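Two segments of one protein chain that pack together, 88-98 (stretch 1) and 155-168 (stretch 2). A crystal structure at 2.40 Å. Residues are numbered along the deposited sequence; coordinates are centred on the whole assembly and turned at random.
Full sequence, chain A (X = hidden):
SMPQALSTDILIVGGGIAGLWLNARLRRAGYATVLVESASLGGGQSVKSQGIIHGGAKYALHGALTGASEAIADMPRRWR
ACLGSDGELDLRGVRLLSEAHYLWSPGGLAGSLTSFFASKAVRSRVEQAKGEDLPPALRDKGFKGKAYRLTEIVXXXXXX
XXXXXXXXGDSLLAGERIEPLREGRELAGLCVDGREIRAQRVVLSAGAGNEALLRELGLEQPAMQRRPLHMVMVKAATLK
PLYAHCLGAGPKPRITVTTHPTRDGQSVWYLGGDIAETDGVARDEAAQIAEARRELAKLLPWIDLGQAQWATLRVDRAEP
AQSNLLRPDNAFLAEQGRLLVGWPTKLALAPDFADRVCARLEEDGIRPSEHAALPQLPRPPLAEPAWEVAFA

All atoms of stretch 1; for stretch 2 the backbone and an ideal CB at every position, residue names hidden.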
# COMPACT_ATOMS: atom_id res chain seq x y z
N GLU A 88 7.05 15.68 4.47
CA GLU A 88 7.27 14.96 5.75
C GLU A 88 8.26 13.76 5.67
O GLU A 88 8.74 13.30 6.70
CB GLU A 88 5.95 14.50 6.34
CG GLU A 88 5.36 13.31 5.59
CD GLU A 88 3.88 13.12 5.88
OE1 GLU A 88 3.52 12.07 6.49
OE2 GLU A 88 3.07 14.03 5.51
N LEU A 89 8.52 13.25 4.46
CA LEU A 89 9.62 12.31 4.20
C LEU A 89 10.42 12.73 2.96
O LEU A 89 9.89 13.40 2.06
CB LEU A 89 9.10 10.89 4.00
CG LEU A 89 8.51 10.14 5.21
CD1 LEU A 89 8.04 8.76 4.74
CD2 LEU A 89 9.48 10.01 6.39
N ASP A 90 11.69 12.36 2.92
CA ASP A 90 12.49 12.54 1.72
C ASP A 90 12.28 11.41 0.72
O ASP A 90 13.00 10.43 0.73
CB ASP A 90 13.98 12.64 2.06
CG ASP A 90 14.79 13.15 0.92
OD1 ASP A 90 14.26 13.32 -0.20
OD2 ASP A 90 15.97 13.42 1.12
N LEU A 91 11.31 11.58 -0.17
CA LEU A 91 11.11 10.68 -1.29
C LEU A 91 11.57 11.33 -2.57
O LEU A 91 11.00 11.08 -3.62
CB LEU A 91 9.62 10.30 -1.40
CG LEU A 91 8.91 9.72 -0.17
CD1 LEU A 91 7.52 9.26 -0.52
CD2 LEU A 91 9.68 8.59 0.50
N ARG A 92 12.60 12.17 -2.53
CA ARG A 92 13.07 12.77 -3.78
C ARG A 92 13.63 11.70 -4.71
O ARG A 92 14.35 10.81 -4.28
CB ARG A 92 14.10 13.85 -3.52
CG ARG A 92 13.46 15.18 -3.12
CD ARG A 92 14.49 16.17 -2.64
NE ARG A 92 15.33 15.57 -1.61
CZ ARG A 92 16.23 16.24 -0.88
NH1 ARG A 92 16.94 15.58 0.02
NH2 ARG A 92 16.41 17.56 -1.02
N GLY A 93 13.25 11.78 -5.99
CA GLY A 93 13.68 10.79 -7.00
C GLY A 93 12.92 9.46 -7.00
O GLY A 93 13.32 8.50 -7.68
N VAL A 94 11.83 9.38 -6.25
CA VAL A 94 10.90 8.29 -6.41
C VAL A 94 10.13 8.51 -7.72
O VAL A 94 9.71 9.62 -8.05
CB VAL A 94 9.97 8.16 -5.18
CG1 VAL A 94 8.92 7.08 -5.39
CG2 VAL A 94 10.81 7.86 -3.93
N ARG A 95 9.99 7.43 -8.47
CA ARG A 95 9.32 7.43 -9.74
C ARG A 95 7.81 7.53 -9.54
O ARG A 95 7.22 6.75 -8.79
CB ARG A 95 9.62 6.13 -10.49
CG ARG A 95 10.81 6.13 -11.45
CD ARG A 95 10.79 4.84 -12.32
NE ARG A 95 9.69 4.83 -13.30
CZ ARG A 95 9.46 3.89 -14.25
NH1 ARG A 95 8.43 4.03 -15.09
NH2 ARG A 95 10.23 2.80 -14.37
N LEU A 96 7.21 8.51 -10.20
CA LEU A 96 5.79 8.51 -10.46
C LEU A 96 5.52 7.83 -11.79
O LEU A 96 6.20 8.08 -12.78
CB LEU A 96 5.28 9.93 -10.60
CG LEU A 96 5.32 10.84 -9.39
CD1 LEU A 96 4.55 12.13 -9.75
CD2 LEU A 96 4.73 10.11 -8.18
N LEU A 97 4.53 6.97 -11.82
CA LEU A 97 4.07 6.45 -13.08
C LEU A 97 3.33 7.56 -13.85
O LEU A 97 3.52 7.71 -15.05
CB LEU A 97 3.23 5.17 -12.89
CG LEU A 97 4.02 3.94 -12.39
CD1 LEU A 97 3.11 2.73 -12.19
CD2 LEU A 97 5.18 3.57 -13.31
N SER A 98 2.54 8.38 -13.14
CA SER A 98 1.78 9.44 -13.77
C SER A 98 1.61 10.56 -12.81
O SER A 98 1.42 10.36 -11.61
CB SER A 98 0.40 8.93 -14.18
OG SER A 98 -0.32 9.88 -14.94
N UNK A 155 2.02 6.42 -8.14
CA UNK A 155 3.38 6.13 -7.73
C UNK A 155 3.79 4.81 -8.32
O UNK A 155 2.97 3.94 -8.43
CB UNK A 155 3.52 6.11 -6.21
N UNK A 156 5.05 4.67 -8.69
CA UNK A 156 5.69 3.36 -8.93
C UNK A 156 5.99 2.78 -7.55
O UNK A 156 6.96 3.18 -6.89
CB UNK A 156 6.96 3.48 -9.78
N UNK A 157 5.15 1.86 -7.11
CA UNK A 157 5.21 1.35 -5.73
C UNK A 157 6.49 0.59 -5.41
O UNK A 157 7.11 0.85 -4.39
CB UNK A 157 4.01 0.43 -5.47
N UNK A 158 6.91 -0.33 -6.28
CA UNK A 158 8.21 -0.95 -5.98
C UNK A 158 9.36 0.07 -5.73
O UNK A 158 10.18 -0.13 -4.83
CB UNK A 158 8.60 -1.87 -7.14
N UNK A 159 9.42 1.13 -6.52
CA UNK A 159 10.40 2.17 -6.32
C UNK A 159 10.16 3.02 -5.03
O UNK A 159 11.10 3.51 -4.42
CB UNK A 159 10.40 3.08 -7.55
N UNK A 160 8.89 3.15 -4.63
CA UNK A 160 8.53 3.79 -3.36
C UNK A 160 9.06 3.02 -2.15
O UNK A 160 9.62 3.59 -1.18
CB UNK A 160 7.01 3.92 -3.26
N UNK A 161 8.84 1.71 -2.24
CA UNK A 161 9.27 0.76 -1.23
C UNK A 161 10.74 0.66 -1.08
O UNK A 161 11.21 0.56 0.04
CB UNK A 161 8.71 -0.63 -1.54
N UNK A 162 11.44 0.67 -2.22
CA UNK A 162 12.92 0.72 -2.26
C UNK A 162 13.44 1.93 -1.45
O UNK A 162 14.30 1.79 -0.61
CB UNK A 162 13.41 0.80 -3.71
N UNK A 163 12.90 3.11 -1.71
CA UNK A 163 13.27 4.34 -0.98
C UNK A 163 12.95 4.31 0.51
O UNK A 163 13.77 4.71 1.34
CB UNK A 163 12.56 5.54 -1.61
N UNK A 164 11.77 3.82 0.87
CA UNK A 164 11.44 3.69 2.28
C UNK A 164 12.34 2.68 2.96
O UNK A 164 12.62 2.83 4.15
CB UNK A 164 9.97 3.29 2.45
N UNK A 165 12.81 1.67 2.23
CA UNK A 165 13.75 0.73 2.79
C UNK A 165 15.11 1.37 2.96
O UNK A 165 15.77 1.09 3.93
CB UNK A 165 13.85 -0.52 1.91
N UNK A 166 15.54 2.22 2.03
CA UNK A 166 16.75 3.02 2.23
C UNK A 166 16.65 3.89 3.49
O UNK A 166 17.57 3.92 4.32
CB UNK A 166 17.00 3.90 1.01
N UNK A 167 15.52 4.59 3.63
CA UNK A 167 15.27 5.44 4.83
C UNK A 167 15.22 4.68 6.15
O UNK A 167 15.38 5.28 7.20
CB UNK A 167 13.95 6.19 4.66
N UNK A 168 14.98 3.36 6.07
CA UNK A 168 15.00 2.48 7.23
C UNK A 168 16.38 2.30 7.75
O UNK A 168 16.53 1.96 8.91
CB UNK A 168 14.39 1.12 6.89

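Position 155 lies in an antiparallel bridge with Leu96, as a non-hydrogen-bonded pair. Its CA-to-CB bond points away from stretch 1, yet Leu91, Val94 and Leu96 offer apolar surface that a long side chain could reach; an aromatic residue, leucine or methionine would suit. Phe155 turns its ring back so that Leu96 CD2 sits over one face, 3.6 Å from the Phe155 ring centroid, in a CH-pi contact, while Val94 CG1 approaches the edge at 3.7 Å from Phe155 CD2.

At 156 the backbone N donates to Arg95 O at 3.0 Å, a bond any residue but proline could make. The position immediately precedes the helix, which favours Asp, Asn, Ser or Thr, and the neighbouring Arg95 adds a preference for negative charge. Asp156 occupies this N-cap position. Its OD2 lies over one face of the Arg95 guanidinium, 3.9 Å from Arg95 NE, a long salt bridge of charges alone, and its CB packs 4.0 Å from Leu97 CD2.

Positions 157 and 158 meet nothing of stretch 1, which leaves their choice open; in the first turn of a helix proline is tolerated. They are Val157 and Pro158.

Position 159 points toward stretch 1, where the backbone N of Arg95 offers a donor. A short acidic or amide side chain would serve. Asp159 OD2 accepts from Arg95 N at 2.8 Å, tying the helix to the loop just after its type II turn.

Position 160 has its ideal CB 4.3 Å from Val94 CG1, and Leu91 lies farther along: a branched or long aliphatic fits. Leu160 extends CD1 to 3.7 Å from Leu91 CD1.

Position 161 is out of reach, so any helix-compatible residue would do; it is Ile161. At 162 the CB points sideways, and only a long side chain could approach Gly93. Arg162 does so, NH2 lying 3.9 Å from Gly93 O, and Arg162 NE also salt-bridges Asp159 OD1 at 2.7 Å.

Position 163 points toward stretch 1, with Val94 CG2 3.7 Å from its ideal CB and Asp90 offering a carbonyl and a carboxylate beyond. A long cationic chain combines both demands. Arg163 NE donates to Asp90 O at 3.0 Å, and NH2 forms a salt bridge with Asp90 OD2 at 3.5 Å.

Position 164 points sideways, within range of Leu89 and Leu91 for a long aliphatic; Leu164 CD2 lies 3.8 Å from Leu89 CD1. Positions 165 and 166 are equally unconstrained: Ala165 and Glu166, which bridges Arg162 and Arg163.

Position 167 points toward stretch 1, near Asp90 and Leu91, inviting leucine or methionine. Leu167 CD1 reaches 4.2 Å from Leu91 CD2. Position 168, again unconstrained, is Ala168.

Stretch 2 155-168: FDVPDLIRRLAELA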
# COMPACT_ATOMS: atom_id res chain seq x y z
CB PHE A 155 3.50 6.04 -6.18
CG PHE A 155 3.93 7.32 -5.52
CD1 PHE A 155 3.05 8.38 -5.39
CD2 PHE A 155 5.22 7.49 -5.02
CE1 PHE A 155 3.44 9.59 -4.79
CE2 PHE A 155 5.62 8.70 -4.44
CZ PHE A 155 4.72 9.75 -4.34
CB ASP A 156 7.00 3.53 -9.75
CG ASP A 156 7.75 2.19 -9.96
OD1 ASP A 156 7.17 1.13 -9.65
OD2 ASP A 156 8.91 2.20 -10.47
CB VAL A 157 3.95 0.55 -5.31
CG1 VAL A 157 4.10 0.05 -3.88
CG2 VAL A 157 2.71 1.43 -5.39
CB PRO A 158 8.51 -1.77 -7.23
CG PRO A 158 7.22 -1.86 -8.00
CD PRO A 158 6.18 -0.99 -7.39
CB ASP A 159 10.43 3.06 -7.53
CG ASP A 159 11.63 3.93 -7.57
OD1 ASP A 159 12.76 3.36 -7.54
OD2 ASP A 159 11.45 5.18 -7.58
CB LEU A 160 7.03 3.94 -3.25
CG LEU A 160 6.48 4.39 -1.90
CD1 LEU A 160 7.01 5.76 -1.45
CD2 LEU A 160 4.97 4.38 -1.99
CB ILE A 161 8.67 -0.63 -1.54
CG1 ILE A 161 7.24 -0.61 -1.05
CG2 ILE A 161 9.39 -1.78 -0.86
CD1 ILE A 161 6.39 -1.35 -1.98
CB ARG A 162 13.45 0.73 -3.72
CG ARG A 162 14.89 1.29 -3.83
CD ARG A 162 15.25 1.98 -5.13
NE ARG A 162 14.43 3.15 -5.45
CZ ARG A 162 14.64 4.41 -5.06
NH1 ARG A 162 15.69 4.74 -4.26
NH2 ARG A 162 13.77 5.35 -5.45
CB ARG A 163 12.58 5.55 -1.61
CG ARG A 163 13.02 6.91 -1.06
CD ARG A 163 14.54 7.07 -0.96
NE ARG A 163 14.88 8.36 -0.37
CZ ARG A 163 16.09 8.73 0.06
NH1 ARG A 163 17.13 7.89 0.01
NH2 ARG A 163 16.26 9.95 0.57
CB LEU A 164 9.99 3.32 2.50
CG LEU A 164 8.96 4.33 2.04
CD1 LEU A 164 7.58 3.71 2.03
CD2 LEU A 164 8.90 5.54 2.93
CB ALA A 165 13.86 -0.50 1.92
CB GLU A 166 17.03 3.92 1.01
CG GLU A 166 17.80 3.20 -0.11
CD GLU A 166 17.72 3.86 -1.50
OE1 GLU A 166 17.11 4.96 -1.65
OE2 GLU A 166 18.26 3.25 -2.46
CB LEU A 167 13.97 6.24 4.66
CG LEU A 167 14.03 7.31 3.58
CD1 LEU A 167 12.67 7.92 3.36
CD2 LEU A 167 15.04 8.39 3.92
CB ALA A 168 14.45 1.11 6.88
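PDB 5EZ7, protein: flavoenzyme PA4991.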